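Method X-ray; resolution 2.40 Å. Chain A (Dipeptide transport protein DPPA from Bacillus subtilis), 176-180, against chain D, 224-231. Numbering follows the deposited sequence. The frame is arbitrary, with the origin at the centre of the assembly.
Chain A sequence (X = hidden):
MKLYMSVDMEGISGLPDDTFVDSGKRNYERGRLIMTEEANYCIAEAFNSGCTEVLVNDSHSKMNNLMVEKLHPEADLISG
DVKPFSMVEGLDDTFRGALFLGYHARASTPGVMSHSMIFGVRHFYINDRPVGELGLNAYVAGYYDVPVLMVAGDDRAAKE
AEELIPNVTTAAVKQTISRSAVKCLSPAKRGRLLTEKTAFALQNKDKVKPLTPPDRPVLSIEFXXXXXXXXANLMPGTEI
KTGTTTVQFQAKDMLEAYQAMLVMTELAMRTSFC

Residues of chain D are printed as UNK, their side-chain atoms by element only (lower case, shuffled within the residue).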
ATOM      1  N   THR A 176      21.860  20.450  24.353  1.00 37.20           N
ATOM      2  CA  THR A 176      22.092  19.263  23.537  1.00 36.58           C
ATOM      3  C   THR A 176      22.745  18.128  24.331  1.00 36.47           C
ATOM      4  O   THR A 176      23.727  18.344  25.032  1.00 36.88           O
ATOM      5  CB  THR A 176      22.994  19.606  22.334  1.00 36.34           C
ATOM      6  OG1 THR A 176      22.249  20.375  21.383  1.00 34.00           O
ATOM      7  CG2 THR A 176      23.530  18.337  21.683  1.00 35.89           C
ATOM      8  N   ILE A 177      22.182  16.929  24.225  1.00 36.40           N
ATOM      9  CA  ILE A 177      22.738  15.755  24.883  1.00 35.63           C
ATOM     10  C   ILE A 177      23.295  14.819  23.797  1.00 36.54           C
ATOM     11  O   ILE A 177      24.335  14.183  23.984  1.00 38.14           O
ATOM     12  CB  ILE A 177      21.675  15.027  25.736  1.00 36.41           C
ATOM     13  CG1 ILE A 177      21.261  15.932  26.910  1.00 34.99           C
ATOM     14  CG2 ILE A 177      22.227  13.693  26.266  1.00 34.36           C
ATOM     15  CD1 ILE A 177      20.156  15.345  27.795  1.00 37.45           C
ATOM     16  N   SER A 178      22.599  14.747  22.661  1.00 34.14           N
ATOM     17  CA  SER A 178      23.018  13.939  21.511  1.00 32.56           C
ATOM     18  C   SER A 178      22.413  14.586  20.267  1.00 32.90           C
ATOM     19  O   SER A 178      21.721  15.604  20.361  1.00 32.03           O
ATOM     20  CB  SER A 178      22.537  12.490  21.623  1.00 31.13           C
ATOM     21  OG  SER A 178      21.223  12.335  21.137  1.00 31.09           O
ATOM     22  N   ARG A 179      22.671  14.014  19.102  1.00 32.49           N
ATOM     23  CA  ARG A 179      22.124  14.594  17.886  1.00 32.30           C
ATOM     24  C   ARG A 179      20.592  14.460  17.843  1.00 31.66           C
ATOM     25  O   ARG A 179      19.932  15.126  17.053  1.00 31.16           O
ATOM     26  CB  ARG A 179      22.761  13.940  16.654  1.00 33.15           C
ATOM     27  CG  ARG A 179      22.485  14.660  15.337  1.00 33.64           C
ATOM     28  CD  ARG A 179      23.561  14.310  14.337  1.00 35.52           C
ATOM     29  NE  ARG A 179      23.348  14.903  13.031  1.00 37.15           N
ATOM     30  CZ  ARG A 179      22.539  14.400  12.107  1.00 39.12           C
ATOM     31  NH1 ARG A 179      21.860  13.289  12.359  1.00 35.81           N
ATOM     32  NH2 ARG A 179      22.435  14.994  10.917  1.00 36.86           N
ATOM     33  N   SER A 180      20.026  13.615  18.700  1.00 31.81           N
ATOM     34  CA  SER A 180      18.578  13.437  18.731  1.00 32.77           C
ATOM     35  C   SER A 180      18.037  13.405  20.154  1.00 33.50           C
ATOM     36  O   SER A 180      17.106  12.654  20.466  1.00 32.79           O
ATOM     37  CB  SER A 180      18.183  12.144  18.009  1.00 32.86           C
ATOM     38  OG  SER A 180      18.788  11.015  18.617  1.00 31.60           O
TER
ATOM     39  N   UNK D 224      30.189  10.276   8.585  1.00 32.52           N
ATOM     40  CA  UNK D 224      29.638  11.423   7.873  1.00 33.46           C
ATOM     41  C   UNK D 224      29.121  12.523   8.800  1.00 32.77           C
ATOM     42  O   UNK D 224      29.384  13.698   8.556  1.00 32.96           O
ATOM     43  c   UNK D 224      28.528  10.966   6.923  1.00 31.57           C
ATOM     44  N   UNK D 225      28.376  12.150   9.844  1.00 33.58           N
ATOM     45  CA  UNK D 225      27.841  13.138  10.787  1.00 33.37           C
ATOM     46  C   UNK D 225      28.178  12.772  12.218  1.00 34.53           C
ATOM     47  O   UNK D 225      28.660  11.666  12.482  1.00 34.51           O
ATOM     48  o   UNK D 225      25.021  11.379  10.003  1.00 35.61           O
ATOM     49  n   UNK D 225      25.533  11.595  12.190  1.00 35.58           N
ATOM     50  c   UNK D 225      25.567  12.002  10.916  1.00 36.02           C
ATOM     51  c   UNK D 225      26.322  13.289  10.631  1.00 32.31           C
ATOM     52  N   UNK D 226      27.921  13.699  13.138  1.00 33.77           N
ATOM     53  CA  UNK D 226      28.224  13.488  14.555  1.00 34.00           C
ATOM     54  C   UNK D 226      27.325  12.430  15.210  1.00 31.27           C
ATOM     55  O   UNK D 226      27.733  11.762  16.161  1.00 31.84           O
ATOM     56  c   UNK D 226      30.910  14.904  17.938  1.00 37.59           C
ATOM     57  c   UNK D 226      28.849  14.804  16.649  1.00 36.05           C
ATOM     58  c   UNK D 226      28.811  14.544  19.055  1.00 36.85           C
ATOM     59  c   UNK D 226      28.124  14.821  15.327  1.00 33.92           C
ATOM     60  c   UNK D 226      28.155  14.599  17.838  1.00 36.95           C
ATOM     61  o   UNK D 226      30.815  14.591  20.325  1.00 39.35           O
ATOM     62  c   UNK D 226      30.239  14.959  16.715  1.00 36.93           C
ATOM     63  c   UNK D 226      30.182  14.692  19.104  1.00 38.47           C
ATOM     64  N   UNK D 227      26.109  12.280  14.700  1.00 30.59           N
ATOM     65  CA  UNK D 227      25.209  11.289  15.257  1.00 29.95           C
ATOM     66  C   UNK D 227      25.775   9.882  15.118  1.00 28.64           C
ATOM     67  O   UNK D 227      25.710   9.082  16.044  1.00 28.24           O
ATOM     68  N   UNK D 228      26.345   9.571  13.963  1.00 29.26           N
ATOM     69  CA  UNK D 228      26.911   8.242  13.760  1.00 30.25           C
ATOM     70  C   UNK D 228      28.105   8.038  14.680  1.00 29.29           C
ATOM     71  O   UNK D 228      28.344   6.935  15.153  1.00 29.14           O
ATOM     72  c   UNK D 228      27.309   8.056  12.297  1.00 29.49           C
ATOM     73  c   UNK D 228      26.605   8.677   9.952  1.00 29.96           C
ATOM     74  c   UNK D 228      26.149   8.347  11.352  1.00 28.93           C
ATOM     75  o   UNK D 228      27.546   9.451   9.755  1.00 30.39           O
ATOM     76  n   UNK D 228      25.928   8.116   8.969  1.00 29.26           N
ATOM     77  N   UNK D 229      28.844   9.110  14.941  1.00 29.53           N
ATOM     78  CA  UNK D 229      29.985   9.022  15.823  1.00 29.79           C
ATOM     79  C   UNK D 229      29.475   8.720  17.235  1.00 31.42           C
ATOM     80  O   UNK D 229      30.007   7.835  17.913  1.00 32.13           O
ATOM     81  c   UNK D 229      30.771  10.319  15.801  1.00 29.54           C
ATOM     82  N   UNK D 230      28.435   9.422  17.679  1.00 31.40           N
ATOM     83  CA  UNK D 230      27.890   9.170  19.024  1.00 34.12           C
ATOM     84  C   UNK D 230      27.475   7.713  19.209  1.00 32.84           C
ATOM     85  O   UNK D 230      27.779   7.115  20.235  1.00 32.43           O
ATOM     86  c   UNK D 230      27.033  11.563  19.301  1.00 36.57           C
ATOM     87  o   UNK D 230      24.778  12.203  18.838  1.00 37.32           O
ATOM     88  c   UNK D 230      26.688  10.080  19.311  1.00 34.57           C
ATOM     89  o   UNK D 230      25.903  13.407  20.299  1.00 39.50           O
ATOM     90  c   UNK D 230      25.815  12.451  19.496  1.00 38.07           C
ATOM     91  N   UNK D 231      26.784   7.151  18.218  1.00 32.77           N
ATOM     92  CA  UNK D 231      26.351   5.765  18.290  1.00 32.89           C
ATOM     93  C   UNK D 231      27.558   4.843  18.494  1.00 34.01           C
ATOM     94  O   UNK D 231      27.575   4.018  19.420  1.00 34.87           O
ATOM     95  c   UNK D 231      23.443   3.383  18.585  1.00 32.07           C
ATOM     96  c   UNK D 231      21.017   3.151  18.832  1.00 30.76           C
ATOM     97  c   UNK D 231      21.896   4.933  17.534  1.00 30.79           C
ATOM     98  c   UNK D 231      23.229   4.516  17.787  1.00 31.83           C
ATOM     99  c   UNK D 231      22.327   2.709  19.102  1.00 31.74           C
ATOM    100  c   UNK D 231      23.275   6.340  16.492  1.00 29.11           C
ATOM    101  c   UNK D 231      20.781   4.255  18.057  1.00 27.87           C
ATOM    102  c   UNK D 231      25.602   5.360  17.016  1.00 33.07           C
ATOM    103  n   UNK D 231      21.963   6.046  16.738  1.00 26.55           N
ATOM    104  c   UNK D 231      24.093   5.430  17.103  1.00 30.90           C
TER
HETATM  105  O   HOH W   1      25.977  12.333  22.973  1.00 39.33           O

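Position 224 carries one side-chain carbon and nothing beyond it; it lies in the loop before the helix and touches nothing on this stretch of chain A. This is D:Ala224.

At position 225 there are two carbons, the second bearing one oxygen and one nitrogen: a short amide. The CA-to-CB bond points toward chain A, and the amide carbon lies over one face of the A:Arg179 guanidinium, a flat group that an amide can cover closely. This is D:Asn225. Asparagine is a favoured residue at the N-cap, the place it holds here, and its backbone N donates to a side-chain oxygen of position 228.

Position 226 has one carbon leading to a six-carbon ring that bears an oxygen. Its CA-to-CB bond points sideways; the closest approach to A:Arg179 is through its backbone, C to CD at 4.3 Å. This is D:Tyr226, which opens the helix.

No side-chain atom exists at position 227, and the backbone N lies 3.3 Å from A:Arg179 CD; this is D:Gly227. Here the bare backbone matters: an ideal CB would sit 3.0 Å from that same CD, a clash. Glycine lets the arginine side chain pass close to the helix.

Position 228 has three carbons, the third with one oxygen and one nitrogen, and makes no contact with this stretch of chain A. It is D:Gln228, whose OE1 accepts from D:Asn225 N at 2.8 Å, tying the side chain back to the start of the helix.

Position 229 again shows a single carbon, out of reach of this stretch of chain A: D:Ala229, buried and small.

At position 230 three carbons end in two oxygens, one of which lies 2.8 Å from A:Arg179 N. This carboxylate belongs to D:Glu230. Its m, t rotamer extends the chain far enough for OE1 to accept a hydrogen bond from that backbone N, while OE2 comes within 3.2 Å of A:Ser178 CA.

Position 231 has one carbon, then fused five- and six-membered rings holding eight carbons and one nitrogen. Its end comes nearer to chain A than its sideways start suggests, yet the ring nitrogen remains 6.2 Å from A:Ser180 OG, its closest approach to the stretch. This is D:Trp231.

The contact therefore rests on two chief elements. D:Glu230 reaches the backbone of chain A, directly at A:Arg179 N and through a water that donates to both A:Ile177 O (2.7 Å) and D:Glu230 OE2 (2.9 Å). A:Arg179, extended through chi3, runs past D:Gly227 toward D:Asn225, while its guanidinium nitrogens find hydrogen bonds elsewhere in the structure.

Chain D (224-231) ANYGQAEW
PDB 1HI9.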